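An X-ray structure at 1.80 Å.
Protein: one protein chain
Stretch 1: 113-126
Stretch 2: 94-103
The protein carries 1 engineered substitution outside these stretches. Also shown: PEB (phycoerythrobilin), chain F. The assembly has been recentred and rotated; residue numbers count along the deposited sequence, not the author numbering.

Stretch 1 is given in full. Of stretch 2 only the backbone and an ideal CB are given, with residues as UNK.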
# COMPACT_ATOMS: atom_id res chain seq x y z
N GLY C 113 1.25 -8.05 -1.06
CA GLY C 113 2.34 -7.23 -1.51
C GLY C 113 3.03 -7.93 -2.65
O GLY C 113 3.38 -9.11 -2.53
N GLN C 114 3.28 -7.21 -3.73
CA GLN C 114 3.83 -7.84 -4.92
C GLN C 114 5.01 -7.07 -5.42
O GLN C 114 5.04 -5.83 -5.43
CB GLN C 114 2.74 -7.98 -5.98
CG GLN C 114 1.73 -9.06 -5.56
CD GLN C 114 0.72 -9.41 -6.62
OE1 GLN C 114 0.13 -8.54 -7.26
NE2 GLN C 114 0.53 -10.72 -6.83
N SER C 115 6.02 -7.84 -5.82
CA SER C 115 7.28 -7.28 -6.26
C SER C 115 7.70 -8.01 -7.51
O SER C 115 7.94 -9.21 -7.45
CB SER C 115 8.35 -7.41 -5.17
OG SER C 115 9.61 -7.01 -5.64
N PRO C 116 7.69 -7.33 -8.66
CA PRO C 116 8.21 -7.94 -9.88
C PRO C 116 9.72 -8.00 -9.82
O PRO C 116 10.33 -7.21 -9.10
CB PRO C 116 7.77 -6.98 -10.99
CG PRO C 116 6.79 -6.07 -10.37
CD PRO C 116 7.15 -5.99 -8.94
N VAL C 117 10.30 -8.93 -10.58
CA VAL C 117 11.74 -8.94 -10.79
C VAL C 117 11.99 -8.04 -12.00
O VAL C 117 12.95 -7.26 -12.04
CB VAL C 117 12.27 -10.35 -11.05
CG1 VAL C 117 13.77 -10.30 -11.33
CG2 VAL C 117 11.99 -11.22 -9.86
N HIS C 118 11.09 -8.18 -12.97
CA HIS C 118 11.11 -7.44 -14.23
C HIS C 118 9.64 -7.43 -14.67
O HIS C 118 8.99 -8.47 -14.63
CB HIS C 118 12.07 -8.12 -15.22
CG HIS C 118 13.51 -7.76 -14.98
ND1 HIS C 118 13.89 -6.54 -14.46
CD2 HIS C 118 14.65 -8.47 -15.13
CE1 HIS C 118 15.20 -6.50 -14.34
NE2 HIS C 118 15.69 -7.66 -14.74
N ASP C 119 9.13 -6.28 -15.12
CA ASP C 119 7.70 -6.01 -15.03
C ASP C 119 6.89 -5.90 -16.34
O ASP C 119 6.29 -6.88 -16.77
CB ASP C 119 7.53 -4.71 -14.22
CG ASP C 119 6.17 -4.59 -13.56
OD1 ASP C 119 5.29 -5.44 -13.82
OD2 ASP C 119 5.98 -3.64 -12.77
N LEU C 120 6.87 -4.72 -16.96
CA LEU C 120 5.79 -4.37 -17.90
C LEU C 120 5.88 -5.03 -19.28
O LEU C 120 6.97 -5.32 -19.79
CB LEU C 120 5.73 -2.85 -18.06
CG LEU C 120 4.56 -2.17 -17.33
CD1 LEU C 120 4.77 -0.67 -17.19
CD2 LEU C 120 3.25 -2.46 -18.04
N GLU C 121 4.70 -5.25 -19.88
CA GLU C 121 4.55 -5.94 -21.16
C GLU C 121 5.21 -5.20 -22.32
O GLU C 121 5.09 -3.98 -22.43
CB GLU C 121 3.06 -6.16 -21.47
CG GLU C 121 2.34 -7.15 -20.55
CD GLU C 121 1.98 -6.58 -19.19
OE1 GLU C 121 1.91 -5.34 -19.05
OE2 GLU C 121 1.77 -7.37 -18.24
N THR C 122 5.88 -5.97 -23.18
CA THR C 122 6.66 -5.47 -24.34
C THR C 122 7.18 -4.05 -24.16
O THR C 122 7.12 -3.22 -25.07
CB THR C 122 5.83 -5.54 -25.65
OG1 THR C 122 4.61 -4.79 -25.51
CG2 THR C 122 5.50 -6.98 -26.02
N GLY C 123 7.70 -3.78 -22.96
CA GLY C 123 8.33 -2.52 -22.63
C GLY C 123 9.48 -2.82 -21.69
O GLY C 123 9.71 -3.98 -21.37
N GLU C 124 10.19 -1.79 -21.24
CA GLU C 124 11.32 -2.02 -20.35
C GLU C 124 10.84 -2.59 -19.02
O GLU C 124 9.97 -2.02 -18.35
CB GLU C 124 12.12 -0.74 -20.10
CG GLU C 124 13.34 -0.96 -19.22
CD GLU C 124 14.34 0.18 -19.30
OE1 GLU C 124 14.17 1.17 -18.56
OE2 GLU C 124 15.29 0.08 -20.11
N LEU C 125 11.42 -3.73 -18.65
CA LEU C 125 11.08 -4.41 -17.41
C LEU C 125 12.04 -3.96 -16.31
O LEU C 125 13.26 -3.98 -16.49
CB LEU C 125 11.14 -5.92 -17.60
CG LEU C 125 10.28 -6.59 -18.67
CD1 LEU C 125 10.97 -6.59 -20.03
CD2 LEU C 125 9.93 -8.01 -18.25
N ILE C 126 11.49 -3.55 -15.16
CA ILE C 126 12.28 -2.94 -14.08
C ILE C 126 11.98 -3.56 -12.70
O ILE C 126 10.83 -3.82 -12.36
CB ILE C 126 12.05 -1.41 -14.04
CG1 ILE C 126 12.48 -0.77 -15.37
CG2 ILE C 126 12.83 -0.77 -12.89
CD1 ILE C 126 12.02 0.67 -15.56
N UNK C 94 -0.96 -14.70 -15.00
CA UNK C 94 -0.27 -13.79 -15.90
C UNK C 94 0.80 -12.98 -15.18
O UNK C 94 1.84 -12.67 -15.76
CB UNK C 94 -1.28 -12.85 -16.57
N UNK C 95 0.53 -12.57 -13.94
CA UNK C 95 1.54 -11.85 -13.17
C UNK C 95 2.75 -12.71 -12.91
O UNK C 95 3.88 -12.22 -12.93
CB UNK C 95 0.96 -11.36 -11.84
N UNK C 96 2.51 -13.99 -12.63
CA UNK C 96 3.59 -14.94 -12.43
C UNK C 96 4.42 -15.08 -13.72
O UNK C 96 5.64 -14.95 -13.69
CB UNK C 96 3.03 -16.30 -12.00
N UNK C 97 3.75 -15.30 -14.85
CA UNK C 97 4.43 -15.60 -16.12
C UNK C 97 5.15 -14.38 -16.71
O UNK C 97 6.30 -14.50 -17.13
CB UNK C 97 3.42 -16.13 -17.14
N UNK C 98 4.47 -13.24 -16.74
CA UNK C 98 4.97 -12.03 -17.40
C UNK C 98 5.82 -11.12 -16.50
O UNK C 98 6.77 -10.51 -16.97
CB UNK C 98 3.78 -11.23 -17.94
N UNK C 99 5.50 -11.03 -15.21
CA UNK C 99 6.26 -10.16 -14.32
C UNK C 99 7.13 -10.93 -13.33
O UNK C 99 7.90 -10.32 -12.59
CB UNK C 99 5.30 -9.25 -13.55
N UNK C 100 7.01 -12.26 -13.31
CA UNK C 100 7.71 -13.07 -12.35
C UNK C 100 7.51 -12.52 -10.94
O UNK C 100 8.44 -12.43 -10.14
CB UNK C 100 9.20 -13.14 -12.70
N UNK C 101 6.28 -12.15 -10.64
CA UNK C 101 5.96 -11.53 -9.38
C UNK C 101 6.21 -12.46 -8.17
O UNK C 101 5.97 -13.67 -8.24
CB UNK C 101 4.50 -11.08 -9.40
N UNK C 102 6.72 -11.88 -7.09
CA UNK C 102 6.80 -12.51 -5.77
C UNK C 102 5.69 -11.88 -4.96
O UNK C 102 5.47 -10.68 -5.05
CB UNK C 102 8.17 -12.33 -5.11
N UNK C 103 4.97 -12.69 -4.18
CA UNK C 103 3.77 -12.22 -3.49
C UNK C 103 3.79 -12.54 -2.01
O UNK C 103 4.09 -13.67 -1.64
CB UNK C 103 2.52 -12.83 -4.13
CHC PEB F . -2.78 -21.01 -4.78
NC PEB F . -3.75 -18.74 -5.33
C1C PEB F . -3.34 -17.50 -5.71
C2C PEB F . -1.97 -17.47 -5.79
C3C PEB F . -1.51 -18.72 -5.47
C4C PEB F . -2.64 -19.52 -5.18
CMC PEB F . -0.02 -19.04 -5.49
CAC PEB F . -1.18 -16.18 -6.19
CBC PEB F . -1.13 -15.19 -5.04
CGC PEB F . -0.08 -15.64 -4.06
O1C PEB F . 1.11 -15.77 -4.47
O2C PEB F . -0.37 -15.86 -2.84
ND PEB F . -1.11 -21.02 -3.01
C1D PEB F . -1.53 -21.60 -4.35
C2D PEB F . -1.74 -23.01 -4.05
C3D PEB F . -1.53 -23.28 -2.72
C4D PEB F . -1.12 -22.12 -2.01
CMD PEB F . -2.27 -24.03 -5.10
CAD PEB F . -1.80 -24.65 -2.07
CBD PEB F . -0.90 -25.15 -1.17
OD PEB F . -0.81 -22.01 -0.83
NA PEB F . -8.75 -19.44 -5.37
C1A PEB F . -9.48 -20.62 -5.07
C2A PEB F . -10.87 -20.50 -5.64
C3A PEB F . -10.95 -19.16 -6.36
C4A PEB F . -9.56 -18.53 -6.14
CMA PEB F . -11.23 -21.71 -6.57
CBA PEB F . -13.45 -18.70 -6.00
OA PEB F . -9.02 -21.57 -4.45
CHA PEB F . -9.26 -17.26 -6.56
CAA PEB F . -12.01 -18.16 -5.90
NB PEB F . -6.59 -17.30 -6.12
C1B PEB F . -7.87 -16.65 -6.43
C2B PEB F . -7.69 -15.23 -6.64
C3B PEB F . -6.30 -14.96 -6.46
C4B PEB F . -5.57 -16.24 -6.14
CHB PEB F . -4.21 -16.26 -5.94
CMB PEB F . -8.78 -14.26 -6.99
CAB PEB F . -5.63 -13.61 -6.58
CBB PEB F . -5.47 -13.02 -5.20
CGB PEB F . -4.95 -11.60 -5.43
O1B PEB F . -3.80 -11.46 -5.94
O2B PEB F . -5.67 -10.61 -5.14

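Position 94 is helical, and its CA-to-CB bond points sideways. Nothing of stretch 1 lies near the CB, so many side chains would suit. It is Glu 94.

Position 95 is helical and points toward stretch 1. The ideal CB is 5.1 Å from Gln 114 NE2, which leaves room for a medium-sized side chain, aliphatic or polar. It is Leu 95, whose CD1 packs 3.5 Å from Gln 114 OE1.

Positions 96 and 97 are helical and out of reach of stretch 1, which sets no preference. They are Leu 96 and Val 97.

Position 98 points sideways. Its ideal CB is 4.4 Å from Glu 121 OE2, so a basic or polar side chain would be reasonable. It is Lys 98. Its end leads away, and no salt bridge forms with Glu 121.

Position 99 is more crowded. The ideal CB is 3.8 Å from Asp 119 OD1, 3.9 Å from His 118 O and 4.2 Å from Pro 116 CB. A small residue fits, and one with a donor could use the oxygens. It is Ser 99. Its OG lies 3.1 Å from Asp 119 OD1 and 3.2 Å from Asp 119 O; which one takes the proton is open. Its backbone O accepts a weak hydrogen bond from Val 117 N at 3.4 Å.

Position 100 has positive phi (50°) as the chain leaves the helix. Glycine, asparagine or aspartate would be common here. It is Lys 100. Its CB is 4.4 Å from Val 117 CG2, and its end leads away.

Position 101 has extended backbone angles and a sideways CB, 4.4 Å from Ser 115 O. A compact aliphatic or small polar residue would suit. It is Val 101, whose CG2 packs 3.5 Å from Gln 114 CB.

Position 102 is a strand residue paired with Ser 115, whose side chain is on the same sheet face. Backbone bonds run both ways, N to Ser 115 O and Ser 115 N to O, each 3.0 Å. Ser 115 O and OG invite a donor. It is Arg 102. NE donates to Ser 115 O at 2.8 Å and NH2 to Ser 115 OG at 2.9 Å. Val 117 CG2 covers one guanidinium face.

Position 103 pairs with Gln 114 without backbone bonds between them. The ideal CB is 4.0 Å from Gln 114 NE2, favouring a small acceptor. It is Ser 103, whose OG accepts from Gln 114 NE2 at 2.9 Å.

Stretch 2, residues 94-103: ELLVKSKVRS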
# COMPACT_ATOMS: atom_id res chain seq x y z
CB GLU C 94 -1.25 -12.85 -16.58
CG GLU C 94 -0.61 -12.00 -17.65
CD GLU C 94 -1.60 -11.10 -18.35
OE1 GLU C 94 -1.45 -10.90 -19.57
OE2 GLU C 94 -2.54 -10.60 -17.68
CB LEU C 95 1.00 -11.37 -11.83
CG LEU C 95 -0.01 -10.24 -11.88
CD1 LEU C 95 -0.41 -9.84 -10.47
CD2 LEU C 95 0.58 -9.07 -12.65
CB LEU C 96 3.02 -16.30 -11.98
CG LEU C 96 2.44 -16.34 -10.56
CD1 LEU C 96 1.63 -17.58 -10.35
CD2 LEU C 96 3.55 -16.28 -9.55
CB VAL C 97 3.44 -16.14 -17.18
CG1 VAL C 97 4.09 -16.21 -18.57
CG2 VAL C 97 2.91 -17.50 -16.75
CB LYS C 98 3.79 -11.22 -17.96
CG LYS C 98 3.03 -11.94 -19.07
CD LYS C 98 3.89 -12.04 -20.33
CE LYS C 98 3.15 -12.68 -21.50
NZ LYS C 98 2.89 -14.12 -21.24
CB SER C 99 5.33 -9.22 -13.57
OG SER C 99 4.66 -8.39 -14.49
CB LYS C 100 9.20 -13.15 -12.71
CG LYS C 100 9.43 -13.60 -14.14
CD LYS C 100 10.83 -14.18 -14.32
CE LYS C 100 11.05 -14.77 -15.72
NZ LYS C 100 10.11 -14.20 -16.74
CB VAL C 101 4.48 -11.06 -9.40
CG1 VAL C 101 3.53 -12.22 -9.16
CG2 VAL C 101 4.25 -10.00 -8.37
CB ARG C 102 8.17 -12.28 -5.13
CG ARG C 102 9.35 -12.91 -5.92
CD ARG C 102 9.82 -12.05 -7.07
NE ARG C 102 10.21 -10.71 -6.65
CZ ARG C 102 11.41 -10.38 -6.18
NH1 ARG C 102 12.36 -11.30 -6.01
NH2 ARG C 102 11.63 -9.14 -5.83
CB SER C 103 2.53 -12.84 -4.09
OG SER C 103 2.34 -12.51 -5.45
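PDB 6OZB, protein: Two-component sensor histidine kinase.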